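Local coordinates for putative esterase PA1618 (Pseudomonas aeruginosa, PDB 4QD8), which probably hydrolyses acyl-CoA thioesters, perhaps including 1,4-dihydroxy-2-naphthoyl-CoA, as a hotdog-fold thioesterase of the PaaI family, at residues I27-M41 / A58-A70. Sequence-based numbering, arbitrary orientation.
Sequences IRFEAFDDESLTASM and ASVVLAESLGSMA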
loop_
_atom_site.group_PDB
_atom_site.type_symbol
_atom_site.label_atom_id
_atom_site.label_comp_id
_atom_site.label_asym_id
_atom_site.label_seq_id
_atom_site.Cartn_x
_atom_site.Cartn_y
_atom_site.Cartn_z
ATOM N N ILE A 27 5.746 22.490 -8.723
ATOM C CA ILE A 27 6.799 21.509 -8.486
ATOM C C ILE A 27 8.095 21.946 -9.163
ATOM O O ILE A 27 8.112 22.335 -10.337
ATOM C CB ILE A 27 6.379 20.088 -8.936
ATOM C CG1 ILE A 27 5.227 19.580 -8.067
ATOM C CG2 ILE A 27 7.571 19.120 -8.860
ATOM C CD1 ILE A 27 4.641 18.207 -8.512
ATOM N N ARG A 28 9.174 21.915 -8.393
ATOM C CA ARG A 28 10.471 22.356 -8.874
ATOM C C ARG A 28 11.501 21.272 -8.604
ATOM O O ARG A 28 11.740 20.921 -7.449
ATOM C CB ARG A 28 10.866 23.659 -8.160
ATOM C CG ARG A 28 12.188 24.256 -8.619
ATOM C CD ARG A 28 12.530 25.515 -7.825
ATOM N NE ARG A 28 12.893 25.218 -6.437
ATOM C CZ ARG A 28 12.679 26.039 -5.411
ATOM N NH1 ARG A 28 12.092 27.211 -5.605
ATOM N NH2 ARG A 28 13.036 25.677 -4.185
ATOM N N PHE A 29 12.098 20.729 -9.667
ATOM C CA PHE A 29 13.240 19.833 -9.500
ATOM C C PHE A 29 14.435 20.669 -9.071
ATOM O O PHE A 29 14.775 21.643 -9.747
ATOM C CB PHE A 29 13.518 19.069 -10.795
ATOM C CG PHE A 29 12.439 18.075 -11.121
ATOM C CD1 PHE A 29 11.289 18.474 -11.779
ATOM C CD2 PHE A 29 12.556 16.752 -10.717
ATOM C CE1 PHE A 29 10.267 17.563 -12.048
ATOM C CE2 PHE A 29 11.555 15.840 -10.979
ATOM C CZ PHE A 29 10.401 16.245 -11.646
ATOM N N GLU A 30 15.051 20.289 -7.950
ATOM C CA GLU A 30 15.988 21.155 -7.236
ATOM C C GLU A 30 17.421 20.677 -7.238
ATOM O O GLU A 30 18.357 21.481 -7.238
ATOM C CB GLU A 30 15.589 21.230 -5.767
ATOM C CG GLU A 30 14.134 21.460 -5.528
ATOM C CD GLU A 30 13.910 22.242 -4.274
ATOM O OE1 GLU A 30 13.257 23.306 -4.364
ATOM O OE2 GLU A 30 14.391 21.788 -3.206
ATOM N N ALA A 31 17.594 19.366 -7.162
ATOM C CA ALA A 31 18.904 18.796 -6.892
ATOM C C ALA A 31 18.962 17.350 -7.326
ATOM O O ALA A 31 17.936 16.677 -7.445
ATOM C CB ALA A 31 19.219 18.898 -5.411
ATOM N N PHE A 32 20.176 16.876 -7.571
ATOM C CA PHE A 32 20.402 15.458 -7.787
ATOM C C PHE A 32 21.820 15.087 -7.382
ATOM O O PHE A 32 22.688 15.952 -7.256
ATOM C CB PHE A 32 20.126 15.069 -9.240
ATOM C CG PHE A 32 21.147 15.580 -10.222
ATOM C CD1 PHE A 32 22.271 14.823 -10.535
ATOM C CD2 PHE A 32 20.968 16.809 -10.847
ATOM C CE1 PHE A 32 23.210 15.289 -11.446
ATOM C CE2 PHE A 32 21.900 17.285 -11.764
ATOM C CZ PHE A 32 23.025 16.521 -12.062
ATOM N N ASP A 33 22.043 13.802 -7.145
ATOM C CA ASP A 33 23.406 13.288 -7.043
ATOM C C ASP A 33 23.458 11.902 -7.664
ATOM O O ASP A 33 22.552 11.531 -8.408
ATOM C CB ASP A 33 23.952 13.329 -5.603
ATOM C CG ASP A 33 23.107 12.545 -4.610
ATOM O OD1 ASP A 33 22.343 11.648 -5.017
ATOM O OD2 ASP A 33 23.218 12.823 -3.397
ATOM N N ASP A 34 24.501 11.130 -7.370
ATOM C CA ASP A 34 24.660 9.827 -8.015
ATOM C C ASP A 34 23.594 8.813 -7.629
ATOM O O ASP A 34 23.457 7.783 -8.288
ATOM C CB ASP A 34 26.022 9.225 -7.678
ATOM C CG ASP A 34 27.151 9.907 -8.404
ATOM O OD1 ASP A 34 26.872 10.765 -9.274
ATOM O OD2 ASP A 34 28.317 9.563 -8.111
ATOM N N GLU A 35 22.851 9.096 -6.562
ATOM C CA GLU A 35 21.924 8.114 -6.006
ATOM C C GLU A 35 20.527 8.658 -5.783
ATOM O O GLU A 35 19.663 7.929 -5.315
ATOM C CB GLU A 35 22.398 7.646 -4.637
ATOM C CG GLU A 35 23.784 7.086 -4.558
ATOM C CD GLU A 35 24.191 6.896 -3.115
ATOM O OE1 GLU A 35 23.463 7.410 -2.235
ATOM O OE2 GLU A 35 25.225 6.242 -2.857
ATOM N N SER A 36 20.306 9.938 -6.046
ATOM C CA SER A 36 19.014 10.523 -5.669
ATOM C C SER A 36 18.616 11.707 -6.529
ATOM O O SER A 36 19.451 12.316 -7.200
ATOM C CB SER A 36 19.024 10.936 -4.192
ATOM O OG SER A 36 19.878 12.050 -3.981
ATOM N N LEU A 37 17.322 12.025 -6.500
ATOM C CA LEU A 37 16.779 13.164 -7.226
ATOM C C LEU A 37 15.827 13.868 -6.264
ATOM O O LEU A 37 15.108 13.207 -5.519
ATOM C CB LEU A 37 16.048 12.689 -8.481
ATOM C CG LEU A 37 15.441 13.763 -9.391
ATOM C CD1 LEU A 37 16.495 14.744 -9.904
ATOM C CD2 LEU A 37 14.656 13.143 -10.549
ATOM N N THR A 38 15.849 15.202 -6.257
ATOM C CA THR A 38 15.109 15.985 -5.255
ATOM C C THR A 38 14.217 17.026 -5.936
ATOM O O THR A 38 14.648 17.691 -6.880
ATOM C CB THR A 38 16.091 16.700 -4.287
ATOM O OG1 THR A 38 16.879 15.729 -3.578
ATOM C CG2 THR A 38 15.340 17.573 -3.284
ATOM N N ALA A 39 12.967 17.150 -5.472
ATOM C CA ALA A 39 12.041 18.175 -5.961
ATOM C C ALA A 39 11.249 18.712 -4.784
ATOM O O ALA A 39 11.048 18.004 -3.808
ATOM C CB ALA A 39 11.075 17.592 -6.998
ATOM N N SER A 40 10.788 19.954 -4.888
ATOM C CA SER A 40 9.990 20.560 -3.832
ATOM C C SER A 40 8.725 21.170 -4.410
ATOM O O SER A 40 8.597 21.319 -5.628
ATOM C CB SER A 40 10.793 21.622 -3.090
ATOM O OG SER A 40 11.000 22.751 -3.921
ATOM N N MET A 41 7.787 21.515 -3.536
ATOM C CA MET A 41 6.491 22.012 -3.955
ATOM C C MET A 41 6.004 22.970 -2.888
ATOM O O MET A 41 6.196 22.713 -1.708
ATOM C CB MET A 41 5.516 20.841 -4.064
ATOM C CG MET A 41 4.150 21.169 -4.666
ATOM S SD MET A 41 3.118 19.692 -4.807
ATOM C CE MET A 41 3.029 19.203 -3.091
ATOM N N ALA A 58 -1.754 15.830 -2.837
ATOM C CA ALA A 58 -0.719 16.700 -3.394
ATOM C C ALA A 58 0.674 16.157 -3.054
ATOM O O ALA A 58 1.596 16.227 -3.883
ATOM C CB ALA A 58 -0.896 18.141 -2.898
ATOM N N SER A 59 0.838 15.609 -1.851
ATOM C CA SER A 59 2.090 14.948 -1.494
ATOM C C SER A 59 2.362 13.813 -2.464
ATOM O O SER A 59 3.510 13.604 -2.875
ATOM C CB SER A 59 2.060 14.388 -0.071
ATOM O OG SER A 59 2.219 15.427 0.876
ATOM N N VAL A 60 1.308 13.099 -2.842
ATOM C CA VAL A 60 1.464 11.976 -3.760
ATOM C C VAL A 60 1.768 12.466 -5.192
ATOM O O VAL A 60 2.585 11.859 -5.883
ATOM C CB VAL A 60 0.276 10.993 -3.686
ATOM C CG1 VAL A 60 0.462 9.839 -4.695
ATOM C CG2 VAL A 60 0.163 10.417 -2.268
ATOM N N VAL A 61 1.167 13.578 -5.621
ATOM C CA VAL A 61 1.536 14.156 -6.925
ATOM C C VAL A 61 3.037 14.459 -6.957
ATOM O O VAL A 61 3.733 14.127 -7.925
ATOM C CB VAL A 61 0.770 15.464 -7.244
ATOM C CG1 VAL A 61 1.282 16.066 -8.569
ATOM C CG2 VAL A 61 -0.722 15.208 -7.342
ATOM N N LEU A 62 3.543 15.091 -5.904
ATOM C CA LEU A 62 4.970 15.372 -5.832
ATOM C C LEU A 62 5.787 14.079 -5.910
ATOM O O LEU A 62 6.733 13.975 -6.702
ATOM C CB LEU A 62 5.303 16.141 -4.558
ATOM C CG LEU A 62 6.783 16.454 -4.344
ATOM C CD1 LEU A 62 7.369 17.187 -5.556
ATOM C CD2 LEU A 62 6.934 17.287 -3.060
ATOM N N ALA A 63 5.392 13.082 -5.126
ATOM C CA ALA A 63 6.131 11.819 -5.084
ATOM C C ALA A 63 6.119 11.137 -6.441
ATOM O O ALA A 63 7.162 10.647 -6.912
ATOM C CB ALA A 63 5.547 10.895 -4.018
ATOM N N GLU A 64 4.952 11.108 -7.076
ATOM C CA GLU A 64 4.821 10.408 -8.359
ATOM C C GLU A 64 5.491 11.182 -9.499
ATOM O O GLU A 64 6.059 10.569 -10.406
ATOM C CB GLU A 64 3.356 10.049 -8.673
ATOM C CG GLU A 64 3.241 9.099 -9.856
ATOM C CD GLU A 64 2.055 8.132 -9.797
ATOM O OE1 GLU A 64 1.488 7.853 -8.701
ATOM O OE2 GLU A 64 1.725 7.632 -10.883
ATOM N N SER A 65 5.460 12.516 -9.445
ATOM C CA SER A 65 6.195 13.329 -10.419
ATOM C C SER A 65 7.677 13.025 -10.325
ATOM O O SER A 65 8.349 12.837 -11.337
ATOM C CB SER A 65 6.012 14.833 -10.154
ATOM O OG SER A 65 4.885 15.344 -10.835
ATOM N N LEU A 66 8.174 12.998 -9.096
ATOM C CA LEU A 66 9.586 12.823 -8.826
ATOM C C LEU A 66 10.031 11.430 -9.235
ATOM O O LEU A 66 10.993 11.277 -9.973
ATOM C CB LEU A 66 9.868 13.065 -7.339
ATOM C CG LEU A 66 11.317 12.900 -6.901
ATOM C CD1 LEU A 66 12.228 13.772 -7.765
ATOM C CD2 LEU A 66 11.453 13.277 -5.441
ATOM N N GLY A 67 9.318 10.407 -8.774
ATOM C CA GLY A 67 9.681 9.041 -9.111
ATOM C C GLY A 67 9.526 8.705 -10.582
ATOM O O GLY A 67 10.330 7.936 -11.125
ATOM N N SER A 68 8.505 9.252 -11.235
ATOM C CA SER A 68 8.315 8.982 -12.660
ATOM C C SER A 68 9.443 9.600 -13.476
ATOM O O SER A 68 9.931 8.996 -14.440
ATOM C CB SER A 68 6.967 9.499 -13.148
ATOM O OG SER A 68 5.921 8.829 -12.463
ATOM N N MET A 69 9.864 10.796 -13.084
ATOM C CA MET A 69 10.967 11.461 -13.771
ATOM C C MET A 69 12.257 10.690 -13.530
ATOM O O MET A 69 13.065 10.497 -14.447
ATOM C CB MET A 69 11.123 12.902 -13.294
ATOM C CG MET A 69 12.111 13.703 -14.117
ATOM S SD MET A 69 11.461 13.978 -15.775
ATOM C CE MET A 69 10.197 15.204 -15.434
ATOM N N ALA A 70 12.452 10.237 -12.297
ATOM C CA ALA A 70 13.607 9.391 -11.985
ATOM C C ALA A 70 13.641 8.128 -12.866
ATOM O O ALA A 70 14.700 7.759 -13.371
ATOM C CB ALA A 70 13.621 9.031 -10.522
#
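Met-41 of strand 36-41 meets Ala-58 near the start of helix 56-72, the central helix of the hotdog fold, which the curved antiparallel sheet wraps; the strand hairpin 28-41 covers one flank of this helix, and strand 36-41 runs roughly antiparallel to it, its axis at 147°. The methionine chain bends at its last torsion (chi3 60°), laying CE 3.4 Å from Ala-58 O. One turn on, Val-61 CG1 touches Ile-27 CD1. Leu-62 spreads its branches between three residues: CD1 packs 3.8 Å from Ile-27 CG2 and also reaches Ala-39 CB, while CD2 lies against Met-41 CB. Ala-63 points away from the hairpin, onto Ile-118 and Ala-131 of strands 113-121 and 127-139. Ser-65 rests its CB and OG against Ile-27 CD1 and sets its O in plane at the edge of the Phe-29 ring, but its hydroxyl is hydrogen-bonded to His-55 NE2 of the second subunit, so this residue ties the apolar seam to the interface with that subunit. Leu-66 slides past Leu-37 in the opposite direction, CD1 3.6 Å from Leu-37 CG, and both methyls approach Leu-37 O. Met-69 bends at chi2 and chi3, so that CB, CG and CE lie against CE2, CZ and CE1 of the Phe-29 ring in an oblique Met-aromatic contact, SD 5.4 Å from the ring centroid; Ala-39 CB sits over one face of that ring. At Ala-70 the seam ends with Leu-37 CD2 4.2 Å from Ala-70 CB.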